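Fatty acid synthase 1, isoform A (Drosophila melanogaster, PDB 6FN6) is a multifunctional enzyme that probably builds long-chain saturated fatty acids using NADPH, this chain being its modifying region with dehydratase, enoylreductase and ketoreductase domains. Local coordinates at residues A[378-383]-A[405-410]; A[426-431]-A[439-444]; A[692-697]-A[718-723]; A[712-717]-A[784-789]. All blocks are in the same frame, centred on the assembly; numbering follows the deposited sequence.

Interaction 1: residues A[378-383]-A[405-410]; sequences FGIDVL and ILEETL
Ile-405 meets Phe-378 at the edge of the ring: its CG2 methyl lies in the ring plane, 3.5 Å from Phe-378 CD1, and the two side chains cross at about a right angle. Phe-378 CG is anti to its backbone N (chi1 178°), beside the carbonyl carbon, and the ring beyond it meets that methyl. Further along the same face Ile-380 and Glu-407 run side by side, pointing the same way, with Ile-380 CD1 4.1 Å from Glu-407 OE1. That oxygen is held by Arg-283, in a salt bridge from helix 279-296.

Beneath them the strands are parallel, stitched by Gly-379 N to Ile-405 O (3.0 Å), Glu-407 N to Gly-379 O (2.9 Å) and Asp-381 N to Glu-407 O (2.8 Å). They are neighbours in an alpha/beta sheet with the strand order of a class I methyltransferase, consistent with the pseudo-methyltransferase region of animal fatty acid synthases.

On the opposite face Leu-406 CD2 packs 3.8 Å from Val-382 CG2. Glu-408 bends at chi2 (-73°), and its carboxylate reaches the turn after strand 374-380. There OE2 takes a nearly straight bond from Leu-383 N (3.0 Å), arriving from above the carboxylate plane, and a weak one from Val-382 N; OE1 is hydrogen-bonded to the Ser-384 hydroxyl. An alanine at Glu-408 would probably leave both turn amides and that hydroxyl without the carboxylate, freeing the turn to shift.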
loop_
_atom_site.group_PDB
_atom_site.type_symbol
_atom_site.label_atom_id
_atom_site.label_comp_id
_atom_site.label_asym_id
_atom_site.label_seq_id
_atom_site.Cartn_x
_atom_site.Cartn_y
_atom_site.Cartn_z
ATOM N N PHE A 378 14.143 47.307 -57.821
ATOM C CA PHE A 378 12.737 47.010 -58.049
ATOM C C PHE A 378 11.916 48.293 -58.056
ATOM O O PHE A 378 12.161 49.203 -57.265
ATOM C CB PHE A 378 12.200 46.050 -56.988
ATOM C CG PHE A 378 10.740 45.736 -57.149
ATOM C CD1 PHE A 378 10.321 44.756 -58.032
ATOM C CD2 PHE A 378 9.784 46.430 -56.423
ATOM C CE1 PHE A 378 8.978 44.469 -58.185
ATOM C CE2 PHE A 378 8.440 46.147 -56.571
ATOM C CZ PHE A 378 8.036 45.166 -57.454
ATOM N N GLY A 379 10.948 48.362 -58.964
ATOM C CA GLY A 379 10.082 49.521 -59.073
ATOM C C GLY A 379 8.771 49.195 -59.759
ATOM O O GLY A 379 8.687 48.238 -60.528
ATOM N N ILE A 380 7.743 49.986 -59.474
ATOM C CA ILE A 380 6.439 49.797 -60.092
ATOM C C ILE A 380 6.082 51.047 -60.883
ATOM O O ILE A 380 6.176 52.162 -60.374
ATOM C CB ILE A 380 5.351 49.475 -59.042
ATOM C CG1 ILE A 380 5.767 48.257 -58.207
ATOM C CG2 ILE A 380 3.997 49.250 -59.725
ATOM C CD1 ILE A 380 4.744 47.809 -57.184
ATOM N N ASP A 381 5.682 50.848 -62.134
ATOM C CA ASP A 381 5.252 51.944 -62.994
ATOM C C ASP A 381 6.380 52.949 -63.223
ATOM O O ASP A 381 6.155 54.158 -63.219
ATOM C CB ASP A 381 4.032 52.643 -62.387
ATOM C CG ASP A 381 2.865 51.698 -62.184
ATOM O OD1 ASP A 381 2.773 50.699 -62.930
ATOM O OD2 ASP A 381 2.038 51.952 -61.282
ATOM N N VAL A 382 7.587 52.438 -63.436
ATOM C CA VAL A 382 8.747 53.286 -63.675
ATOM C C VAL A 382 8.725 53.783 -65.117
ATOM O O VAL A 382 9.097 54.923 -65.396
ATOM C CB VAL A 382 10.055 52.534 -63.363
ATOM C CG1 VAL A 382 11.273 53.398 -63.685
ATOM C CG2 VAL A 382 10.079 52.098 -61.908
ATOM N N LEU A 383 8.294 52.920 -66.030
ATOM C CA LEU A 383 8.205 53.277 -67.440
ATOM C C LEU A 383 6.905 54.024 -67.727
ATOM O O LEU A 383 6.722 54.580 -68.810
ATOM C CB LEU A 383 8.301 52.026 -68.313
ATOM C CG LEU A 383 9.517 51.132 -68.058
ATOM C CD1 LEU A 383 9.450 49.883 -68.921
ATOM C CD2 LEU A 383 10.823 51.888 -68.309
ATOM N N ILE A 405 14.150 45.179 -62.046
ATOM C CA ILE A 405 12.893 44.462 -61.892
ATOM C C ILE A 405 11.775 45.495 -61.914
ATOM O O ILE A 405 11.568 46.218 -60.941
ATOM C CB ILE A 405 12.855 43.624 -60.599
ATOM C CG1 ILE A 405 14.124 42.774 -60.470
ATOM C CG2 ILE A 405 11.623 42.733 -60.594
ATOM C CD1 ILE A 405 14.233 42.029 -59.155
ATOM N N LEU A 406 11.064 45.571 -63.033
ATOM C CA LEU A 406 10.042 46.593 -63.213
ATOM C C LEU A 406 8.660 45.977 -63.405
ATOM O O LEU A 406 8.412 45.276 -64.385
ATOM C CB LEU A 406 10.387 47.480 -64.411
ATOM C CG LEU A 406 11.793 48.088 -64.406
ATOM C CD1 LEU A 406 12.068 48.813 -65.712
ATOM C CD2 LEU A 406 11.981 49.029 -63.225
ATOM N N GLU A 407 7.765 46.234 -62.456
ATOM C CA GLU A 407 6.371 45.839 -62.599
ATOM C C GLU A 407 5.641 46.965 -63.313
ATOM O O GLU A 407 5.652 48.110 -62.860
ATOM C CB GLU A 407 5.733 45.537 -61.239
ATOM C CG GLU A 407 4.218 45.355 -61.283
ATOM C CD GLU A 407 3.636 44.852 -59.968
ATOM O OE1 GLU A 407 4.388 44.266 -59.160
ATOM O OE2 GLU A 407 2.421 45.046 -59.741
ATOM N N GLU A 408 5.009 46.636 -64.432
ATOM C CA GLU A 408 4.358 47.641 -65.262
ATOM C C GLU A 408 2.948 47.212 -65.635
ATOM O O GLU A 408 2.593 46.040 -65.510
ATOM C CB GLU A 408 5.173 47.884 -66.539
ATOM C CG GLU A 408 6.602 48.344 -66.301
ATOM C CD GLU A 408 6.686 49.772 -65.811
ATOM O OE1 GLU A 408 5.782 50.569 -66.138
ATOM O OE2 GLU A 408 7.658 50.099 -65.100
ATOM N N THR A 409 2.142 48.171 -66.077
ATOM C CA THR A 409 0.845 47.852 -66.657
ATOM C C THR A 409 1.069 47.454 -68.111
ATOM O O THR A 409 1.824 48.105 -68.831
ATOM C CB THR A 409 -0.135 49.037 -66.576
ATOM O OG1 THR A 409 0.352 50.123 -67.374
ATOM C CG2 THR A 409 -0.291 49.501 -65.137
ATOM N N LEU A 410 0.411 46.381 -68.536
ATOM C CA LEU A 410 0.640 45.812 -69.860
ATOM C C LEU A 410 0.375 46.796 -71.004
ATOM O O LEU A 410 1.213 46.941 -71.895
ATOM C CB LEU A 410 -0.219 44.561 -70.052
ATOM C CG LEU A 410 0.010 43.769 -71.344
ATOM C CD1 LEU A 410 1.481 43.425 -71.549
ATOM C CD2 LEU A 410 -0.828 42.505 -71.338
#

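Interaction 2: residues A[426-431]-A[439-444]; sequences FVAVQE and VLVLAR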
loop_
_atom_site.group_PDB
_atom_site.type_symbol
_atom_site.label_atom_id
_atom_site.label_comp_id
_atom_site.label_asym_id
_atom_site.label_seq_id
_atom_site.Cartn_x
_atom_site.Cartn_y
_atom_site.Cartn_z
ATOM N N PHE A 426 18.666 49.471 -72.818
ATOM C CA PHE A 426 18.359 48.266 -72.058
ATOM C C PHE A 426 17.536 47.297 -72.896
ATOM O O PHE A 426 16.837 47.702 -73.824
ATOM C CB PHE A 426 17.619 48.619 -70.767
ATOM C CG PHE A 426 18.530 48.940 -69.622
ATOM C CD1 PHE A 426 19.305 50.086 -69.637
ATOM C CD2 PHE A 426 18.620 48.092 -68.534
ATOM C CE1 PHE A 426 20.149 50.382 -68.585
ATOM C CE2 PHE A 426 19.460 48.382 -67.481
ATOM C CZ PHE A 426 20.227 49.527 -67.506
ATOM N N VAL A 427 17.636 46.014 -72.569
ATOM C CA VAL A 427 16.879 44.983 -73.265
ATOM C C VAL A 427 16.028 44.217 -72.255
ATOM O O VAL A 427 16.430 44.023 -71.108
ATOM C CB VAL A 427 17.816 44.031 -74.038
ATOM C CG1 VAL A 427 18.666 43.207 -73.077
ATOM C CG2 VAL A 427 17.016 43.123 -74.960
ATOM N N ALA A 428 14.845 43.789 -72.674
ATOM C CA ALA A 428 13.992 43.012 -71.792
ATOM C C ALA A 428 14.474 41.568 -71.772
ATOM O O ALA A 428 14.261 40.812 -72.720
ATOM C CB ALA A 428 12.545 43.091 -72.233
ATOM N N VAL A 429 15.136 41.198 -70.682
ATOM C CA VAL A 429 15.662 39.853 -70.523
ATOM C C VAL A 429 14.508 38.881 -70.339
ATOM O O VAL A 429 14.474 37.824 -70.966
ATOM C CB VAL A 429 16.655 39.777 -69.350
ATOM C CG1 VAL A 429 17.049 38.333 -69.065
ATOM C CG2 VAL A 429 17.888 40.618 -69.648
ATOM N N GLN A 430 13.566 39.237 -69.471
ATOM C CA GLN A 430 12.386 38.409 -69.253
ATOM C C GLN A 430 11.121 39.255 -69.205
ATOM O O GLN A 430 11.153 40.422 -68.816
ATOM C CB GLN A 430 12.517 37.610 -67.951
ATOM C CG GLN A 430 13.491 36.445 -68.030
ATOM C CD GLN A 430 13.201 35.357 -67.013
ATOM O OE1 GLN A 430 13.418 34.174 -67.282
ATOM N NE2 GLN A 430 12.713 35.750 -65.839
ATOM N N GLU A 431 10.009 38.650 -69.602
ATOM C CA GLU A 431 8.696 39.267 -69.461
ATOM C C GLU A 431 7.705 38.250 -68.922
ATOM O O GLU A 431 7.325 37.309 -69.619
ATOM C CB GLU A 431 8.198 39.827 -70.793
ATOM C CG GLU A 431 8.895 41.101 -71.229
ATOM C CD GLU A 431 8.488 41.539 -72.623
ATOM O OE1 GLU A 431 7.563 40.925 -73.198
ATOM O OE2 GLU A 431 9.084 42.506 -73.138
ATOM N N VAL A 439 2.527 43.205 -66.054
ATOM C CA VAL A 439 3.650 42.362 -66.445
ATOM C C VAL A 439 4.878 42.662 -65.588
ATOM O O VAL A 439 5.117 43.811 -65.217
ATOM C CB VAL A 439 3.972 42.545 -67.951
ATOM C CG1 VAL A 439 4.338 43.995 -68.252
ATOM C CG2 VAL A 439 5.089 41.600 -68.383
ATOM N N LEU A 440 5.652 41.628 -65.275
ATOM C CA LEU A 440 6.923 41.817 -64.585
ATOM C C LEU A 440 8.061 41.741 -65.602
ATOM O O LEU A 440 8.215 40.738 -66.303
ATOM C CB LEU A 440 7.111 40.772 -63.483
ATOM C CG LEU A 440 8.279 41.006 -62.516
ATOM C CD1 LEU A 440 8.056 42.261 -61.675
ATOM C CD2 LEU A 440 8.497 39.794 -61.616
ATOM N N VAL A 441 8.846 42.810 -65.687
ATOM C CA VAL A 441 9.906 42.904 -66.681
ATOM C C VAL A 441 11.272 42.917 -66.009
ATOM O O VAL A 441 11.539 43.740 -65.133
ATOM C CB VAL A 441 9.724 44.158 -67.563
ATOM C CG1 VAL A 441 10.776 44.201 -68.659
ATOM C CG2 VAL A 441 8.326 44.195 -68.164
ATOM N N LEU A 442 12.138 42.005 -66.435
ATOM C CA LEU A 442 13.524 42.000 -65.991
ATOM C C LEU A 442 14.406 42.569 -67.103
ATOM O O LEU A 442 14.487 42.000 -68.193
ATOM C CB LEU A 442 13.964 40.582 -65.614
ATOM C CG LEU A 442 15.345 40.451 -64.966
ATOM C CD1 LEU A 442 15.388 41.131 -63.607
ATOM C CD2 LEU A 442 15.740 38.992 -64.839
ATOM N N ALA A 443 15.069 43.688 -66.821
ATOM C CA ALA A 443 15.844 44.394 -67.837
ATOM C C ALA A 443 17.326 44.423 -67.489
ATOM O O ALA A 443 17.705 44.321 -66.322
ATOM C CB ALA A 443 15.318 45.808 -68.011
ATOM N N ARG A 444 18.153 44.580 -68.519
ATOM C CA ARG A 444 19.603 44.544 -68.384
ATOM C C ARG A 444 20.241 45.205 -69.607
ATOM O O ARG A 444 19.653 45.195 -70.688
ATOM C CB ARG A 444 20.087 43.097 -68.252
ATOM C CG ARG A 444 21.521 42.928 -67.782
ATOM C CD ARG A 444 21.985 41.489 -67.994
ATOM N NE ARG A 444 22.995 41.062 -67.027
ATOM C CZ ARG A 444 23.552 39.854 -67.013
ATOM N NH1 ARG A 444 23.215 38.954 -67.929
ATOM N NH2 ARG A 444 24.457 39.546 -66.094
#
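Leu-442 O is gripped twice by the facing strand: Val-429 N reaches it at 2.7 Å, nearly in line with the carbonyl, and Gln-430 N at 3.2 Å, in the carbonyl plane on a lone pair. The partner strand thus spends two residues opposite one. On one side of this irregularity the pairing is antiparallel through Val-427 N to Arg-444 O (2.9 Å) and Arg-444 N to Val-427 O (3.2 Å); on the other side Leu-442 N gives a bond of 3.0 Å to Gln-430 O.

The extra residue brings Val-429 towards the other strand, and its CG2, anti to its own carbonyl carbon, slants against Arg-444 CB at 3.6 Å. On the face of the sheet that carries Ala-428 and Ala-443, Ala-428 CB rests 4.1 Å from Val-441 CG1. The Phe-426 ring brings CD2 to 4.0 Å from Ala-443 CB.

A second shell holds the longer side chains. Arg-444, extended from CG to NE, is fixed by the carbonyls of Asn-401 and Lys-538. Glu-431 pairs with Arg-418 and takes a hydrogen bond with the Tyr-413 hydroxyl, both on helix 410-423.

Val-429 and Gln-430 facing Leu-442 make a classic beta bulge in the hairpin of strands 426-433 and 438-445. Strand 438-445, reversed between 402-409 and 426-433, is consistent with the class I methyltransferase fold.

Interaction 3: residues A[692-697]-A[718-723]; sequences YSTVYY and GGVGQA
Gln-722 N bonds to Gly-718 O at 2.8 Å and so closes the first turn of helix 719-731, the turn whose Val-720 and Ala-723 lean on Val-695 and Tyr-692 of helix 689-702. Between the two segments themselves the contact is apolar. Ala-723 CB sits over the centre of the Tyr-692 ring, 3.7 Å from its centroid and only 10° off the ring normal, a CH-pi contact with the methyl lying over the middle of the face. The first torsion puts Tyr-692 CG anti to the carbonyl carbon (chi1 -83°), beside the backbone N, and from there the ring reaches Ala-723. Its hydroxyl is tied down by a hydrogen bond to the carbonyl of Val-864.

Gly-716 in the turn, Gly-718 at the N-cap and Gly-721 in the first turn of helix 719-731 fit the GxGxxG pattern of a Rossmann fold. This is consistent with a dinucleotide-binding turn in the enoylreductase, a member of the zinc-binding dehydrogenase family.

Next to the ring, Val-695 works as a wedge. Its CG2 lies 3.6 Å from Ala-723 CB and 4.2 Å from Val-720 CG1, and it also meets the backbone at Val-720 O. An alanine at Tyr-692 would probably open a gap above the Ala-723 methyl and leave the Val-864 carbonyl without its hydroxyl mate.

The short helical segments approach to 8.9 Å between axes. Further along helix 689-702, the Tyr-697 hydroxyl is hydrogen-bonded to Asn-828 of the second subunit.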
loop_
_atom_site.group_PDB
_atom_site.type_symbol
_atom_site.label_atom_id
_atom_site.label_comp_id
_atom_site.label_asym_id
_atom_site.label_seq_id
_atom_site.Cartn_x
_atom_site.Cartn_y
_atom_site.Cartn_z
ATOM N N TYR A 692 -20.342 0.920 -20.393
ATOM C CA TYR A 692 -21.159 -0.149 -19.833
ATOM C C TYR A 692 -20.415 -1.477 -19.795
ATOM O O TYR A 692 -20.588 -2.259 -18.860
ATOM C CB TYR A 692 -22.462 -0.298 -20.616
ATOM C CG TYR A 692 -23.524 0.676 -20.166
ATOM C CD1 TYR A 692 -24.239 0.454 -18.999
ATOM C CD2 TYR A 692 -23.809 1.817 -20.901
ATOM C CE1 TYR A 692 -25.207 1.342 -18.574
ATOM C CE2 TYR A 692 -24.778 2.711 -20.486
ATOM C CZ TYR A 692 -25.475 2.468 -19.323
ATOM O OH TYR A 692 -26.444 3.355 -18.907
ATOM N N SER A 693 -19.593 -1.741 -20.804
ATOM C CA SER A 693 -18.722 -2.909 -20.763
ATOM C C SER A 693 -17.802 -2.806 -19.553
ATOM O O SER A 693 -17.497 -3.806 -18.902
ATOM C CB SER A 693 -17.908 -3.031 -22.050
ATOM O OG SER A 693 -18.755 -3.254 -23.161
ATOM N N THR A 694 -17.368 -1.586 -19.258
ATOM C CA THR A 694 -16.517 -1.327 -18.106
ATOM C C THR A 694 -17.286 -1.575 -16.812
ATOM O O THR A 694 -16.802 -2.264 -15.911
ATOM C CB THR A 694 -15.992 0.120 -18.116
ATOM O OG1 THR A 694 -15.302 0.371 -19.345
ATOM C CG2 THR A 694 -15.045 0.365 -16.947
ATOM N N VAL A 695 -18.484 -1.007 -16.730
ATOM C CA VAL A 695 -19.293 -1.087 -15.523
ATOM C C VAL A 695 -19.601 -2.540 -15.191
ATOM O O VAL A 695 -19.531 -2.951 -14.032
ATOM C CB VAL A 695 -20.589 -0.262 -15.678
ATOM C CG1 VAL A 695 -21.651 -0.709 -14.680
ATOM C CG2 VAL A 695 -20.303 1.213 -15.498
ATOM N N TYR A 696 -19.929 -3.320 -16.213
ATOM C CA TYR A 696 -20.330 -4.702 -16.001
ATOM C C TYR A 696 -19.138 -5.595 -15.679
ATOM O O TYR A 696 -19.249 -6.511 -14.864
ATOM C CB TYR A 696 -21.071 -5.230 -17.228
ATOM C CG TYR A 696 -22.551 -4.927 -17.202
ATOM C CD1 TYR A 696 -23.407 -5.623 -16.359
ATOM C CD2 TYR A 696 -23.093 -3.941 -18.018
ATOM C CE1 TYR A 696 -24.761 -5.350 -16.327
ATOM C CE2 TYR A 696 -24.448 -3.661 -17.993
ATOM C CZ TYR A 696 -25.276 -4.368 -17.145
ATOM O OH TYR A 696 -26.623 -4.095 -17.115
ATOM N N TYR A 697 -17.994 -5.328 -16.297
ATOM C CA TYR A 697 -16.808 -6.133 -16.034
ATOM C C TYR A 697 -16.284 -5.865 -14.624
ATOM O O TYR A 697 -15.647 -6.724 -14.014
ATOM C CB TYR A 697 -15.705 -5.849 -17.056
ATOM C CG TYR A 697 -14.432 -6.603 -16.748
ATOM C CD1 TYR A 697 -14.379 -7.986 -16.871
ATOM C CD2 TYR A 697 -13.295 -5.942 -16.308
ATOM C CE1 TYR A 697 -13.227 -8.685 -16.582
ATOM C CE2 TYR A 697 -12.135 -6.636 -16.014
ATOM C CZ TYR A 697 -12.109 -8.008 -16.152
ATOM O OH TYR A 697 -10.964 -8.712 -15.861
ATOM N N GLY A 718 -20.151 11.337 -14.574
ATOM C CA GLY A 718 -19.210 11.059 -15.642
ATOM C C GLY A 718 -19.708 9.910 -16.491
ATOM O O GLY A 718 -20.732 9.302 -16.182
ATOM N N GLY A 719 -18.993 9.615 -17.570
ATOM C CA GLY A 719 -19.373 8.528 -18.451
ATOM C C GLY A 719 -19.535 7.213 -17.713
ATOM O O GLY A 719 -20.587 6.575 -17.774
ATOM N N VAL A 720 -18.484 6.811 -17.007
ATOM C CA VAL A 720 -18.478 5.549 -16.279
ATOM C C VAL A 720 -19.406 5.633 -15.071
ATOM O O VAL A 720 -20.088 4.666 -14.740
ATOM C CB VAL A 720 -17.048 5.166 -15.849
ATOM C CG1 VAL A 720 -17.034 3.803 -15.178
ATOM C CG2 VAL A 720 -16.111 5.174 -17.046
ATOM N N GLY A 721 -19.415 6.784 -14.405
ATOM C CA GLY A 721 -20.269 6.989 -13.250
ATOM C C GLY A 721 -21.745 6.816 -13.559
ATOM O O GLY A 721 -22.441 6.033 -12.908
ATOM N N GLN A 722 -22.226 7.564 -14.548
ATOM C CA GLN A 722 -23.618 7.488 -14.974
ATOM C C GLN A 722 -24.019 6.058 -15.310
ATOM O O GLN A 722 -25.090 5.593 -14.918
ATOM C CB GLN A 722 -23.855 8.397 -16.183
ATOM C CG GLN A 722 -24.057 9.859 -15.819
ATOM C CD GLN A 722 -24.084 10.767 -17.030
ATOM O OE1 GLN A 722 -25.032 10.747 -17.815
ATOM N NE2 GLN A 722 -23.052 11.587 -17.177
ATOM N N ALA A 723 -23.157 5.361 -16.040
ATOM C CA ALA A 723 -23.432 3.981 -16.410
ATOM C C ALA A 723 -23.433 3.105 -15.166
ATOM O O ALA A 723 -24.248 2.193 -15.041
ATOM C CB ALA A 723 -22.410 3.483 -17.417
#

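Interaction 4: residues A[712-717]-A[784-789]; sequences LIHAGS and VLNSLS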
loop_
_atom_site.group_PDB
_atom_site.type_symbol
_atom_site.label_atom_id
_atom_site.label_comp_id
_atom_site.label_asym_id
_atom_site.label_seq_id
_atom_site.Cartn_x
_atom_site.Cartn_y
_atom_site.Cartn_z
ATOM N N LEU A 712 -20.032 2.785 -3.452
ATOM C CA LEU A 712 -19.582 4.159 -3.627
ATOM C C LEU A 712 -19.077 4.354 -5.047
ATOM O O LEU A 712 -18.017 3.843 -5.410
ATOM C CB LEU A 712 -18.478 4.501 -2.622
ATOM C CG LEU A 712 -17.820 5.877 -2.781
ATOM C CD1 LEU A 712 -18.842 6.992 -2.625
ATOM C CD2 LEU A 712 -16.680 6.049 -1.788
ATOM N N ILE A 713 -19.851 5.083 -5.847
ATOM C CA ILE A 713 -19.482 5.378 -7.228
ATOM C C ILE A 713 -18.929 6.793 -7.319
ATOM O O ILE A 713 -19.684 7.766 -7.269
ATOM C CB ILE A 713 -20.677 5.226 -8.194
ATOM C CG1 ILE A 713 -21.470 3.948 -7.909
ATOM C CG2 ILE A 713 -20.198 5.269 -9.636
ATOM C CD1 ILE A 713 -20.733 2.676 -8.216
ATOM N N HIS A 714 -17.614 6.911 -7.451
ATOM C CA HIS A 714 -16.992 8.216 -7.624
ATOM C C HIS A 714 -17.256 8.744 -9.031
ATOM O O HIS A 714 -17.562 7.975 -9.943
ATOM C CB HIS A 714 -15.487 8.138 -7.364
ATOM C CG HIS A 714 -15.117 8.202 -5.915
ATOM N ND1 HIS A 714 -15.762 9.029 -5.019
ATOM C CD2 HIS A 714 -14.169 7.546 -5.206
ATOM C CE1 HIS A 714 -15.225 8.879 -3.822
ATOM N NE2 HIS A 714 -14.257 7.984 -3.907
ATOM N N ALA A 715 -17.159 10.061 -9.192
ATOM C CA ALA A 715 -17.394 10.709 -10.479
ATOM C C ALA A 715 -18.760 10.323 -11.029
ATOM O O ALA A 715 -18.872 9.830 -12.151
ATOM C CB ALA A 715 -16.298 10.338 -11.468
ATOM N N GLY A 716 -19.795 10.563 -10.233
ATOM C CA GLY A 716 -21.142 10.155 -10.584
ATOM C C GLY A 716 -21.612 10.623 -11.946
ATOM O O GLY A 716 -22.099 9.827 -12.748
ATOM N N SER A 717 -21.458 11.915 -12.217
ATOM C CA SER A 717 -21.959 12.498 -13.458
ATOM C C SER A 717 -20.943 12.402 -14.591
ATOM O O SER A 717 -20.899 13.258 -15.473
ATOM C CB SER A 717 -22.349 13.959 -13.233
ATOM O OG SER A 717 -21.213 14.805 -13.265
ATOM N N VAL A 784 -16.386 -0.185 -3.859
ATOM C CA VAL A 784 -15.987 1.152 -4.263
ATOM C C VAL A 784 -15.517 1.091 -5.708
ATOM O O VAL A 784 -14.596 0.343 -6.039
ATOM C CB VAL A 784 -14.884 1.718 -3.347
ATOM C CG1 VAL A 784 -14.481 3.122 -3.789
ATOM C CG2 VAL A 784 -15.347 1.725 -1.900
ATOM N N LEU A 785 -16.164 1.872 -6.566
ATOM C CA LEU A 785 -15.709 2.039 -7.940
ATOM C C LEU A 785 -14.964 3.361 -8.028
ATOM O O LEU A 785 -15.580 4.426 -8.062
ATOM C CB LEU A 785 -16.883 2.011 -8.918
ATOM C CG LEU A 785 -16.522 2.078 -10.404
ATOM C CD1 LEU A 785 -15.729 0.845 -10.832
ATOM C CD2 LEU A 785 -17.774 2.238 -11.253
ATOM N N ASN A 786 -13.637 3.287 -8.058
ATOM C CA ASN A 786 -12.802 4.475 -7.916
ATOM C C ASN A 786 -12.079 4.877 -9.206
ATOM O O ASN A 786 -11.480 4.041 -9.886
ATOM C CB ASN A 786 -11.768 4.245 -6.813
ATOM C CG ASN A 786 -10.949 5.481 -6.518
ATOM O OD1 ASN A 786 -11.487 6.582 -6.405
ATOM N ND2 ASN A 786 -9.640 5.307 -6.393
ATOM N N SER A 787 -12.147 6.168 -9.524
ATOM C CA SER A 787 -11.357 6.755 -10.603
ATOM C C SER A 787 -10.566 7.955 -10.075
ATOM O O SER A 787 -9.926 8.673 -10.843
ATOM C CB SER A 787 -12.246 7.180 -11.773
ATOM O OG SER A 787 -13.257 8.079 -11.351
ATOM N N LEU A 788 -10.635 8.175 -8.765
ATOM C CA LEU A 788 -9.874 9.233 -8.107
ATOM C C LEU A 788 -8.503 8.697 -7.702
ATOM O O LEU A 788 -8.262 7.489 -7.770
ATOM C CB LEU A 788 -10.633 9.758 -6.882
ATOM C CG LEU A 788 -11.659 10.873 -7.119
ATOM C CD1 LEU A 788 -12.550 10.588 -8.322
ATOM C CD2 LEU A 788 -12.505 11.071 -5.874
ATOM N N SER A 789 -7.608 9.584 -7.277
ATOM C CA SER A 789 -6.241 9.177 -6.969
ATOM C C SER A 789 -5.672 9.889 -5.747
ATOM O O SER A 789 -6.233 10.873 -5.265
ATOM C CB SER A 789 -5.337 9.432 -8.177
ATOM O OG SER A 789 -5.264 10.813 -8.473
#
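Leu-788 and His-714 make the tight part of this contact. Leu-788 CD2 stands over the centre of the imidazole, 3.8 Å from the ring centroid, in a CH-pi contact, while the other face is backed by Leu-712 CG, offset toward the rim. His-714 CG is anti to the carbonyl carbon (chi1 -82°), and the ring beyond it lies between the two leucines. Asn-786 OD1 lies at the ring edge by CD2, with the amide and ring planes 67° apart. That oxygen also accepts Leu-788 N at 3.0 Å from well above the carbonyl plane, an Asx turn that holds the backbone of Leu-788 close to Asn-786.

Below the ring the two strands pair in parallel. Leu-785 N bonds to Leu-712 O at 2.9 Å, and His-714 N to Leu-785 O at 3.3 Å. Their side chains touch on both faces of the sheet: Leu-712 CD2 runs alongside Val-784 CG1 at 4.2 Å on one, and Ile-713 CD1 meets Leu-785 CB at 4.0 Å on the other.

Past the strand ends the fit is looser. The two segments part at Ala-715 and Ser-787, both partly exposed, where the methyl of Ala-715 is 3.8 Å from Ser-787 OG. Here 712-717 turns away into the glycine-rich turn.

The strands are the central pair of the six-stranded parallel sheet of the Rossmann-type enoylreductase subdomain. Both imidazole nitrogens are engaged, ND1 with the Thr-738 hydroxyl and NE2 with that of Ser-796, and Asn-786 ND2 bonds to Glu-808. With polar partners at its rim and leucines over its faces, the buried ring is fixed in rotation and links three strand ends and helix 791-797.

Overall arrangement
The four contacts fall into two pairs at distant parts of the chain. Interactions 1 and 2 have centres 10 Å apart and share one mixed sheet: strands 402-409 and 438-445 are neighbours, joined by Leu-406 O to Val-441 N and Glu-408 O to Val-439 N. Interactions 3 and 4, with centres 11 Å apart, belong to the Rossmann-type enoylreductase unit. Strand 710-713 runs through the turn at 716-718 into helix 719-731, and Gly-721 packs on Ile-713. Along the chain 1 closes before 2 opens, whereas 3 and 4 interleave. About 59 Å separates the nearest atoms of interactions 1 and 3, and the pairs lie in separate domains, the methyltransferase-like one and the enoylreductase.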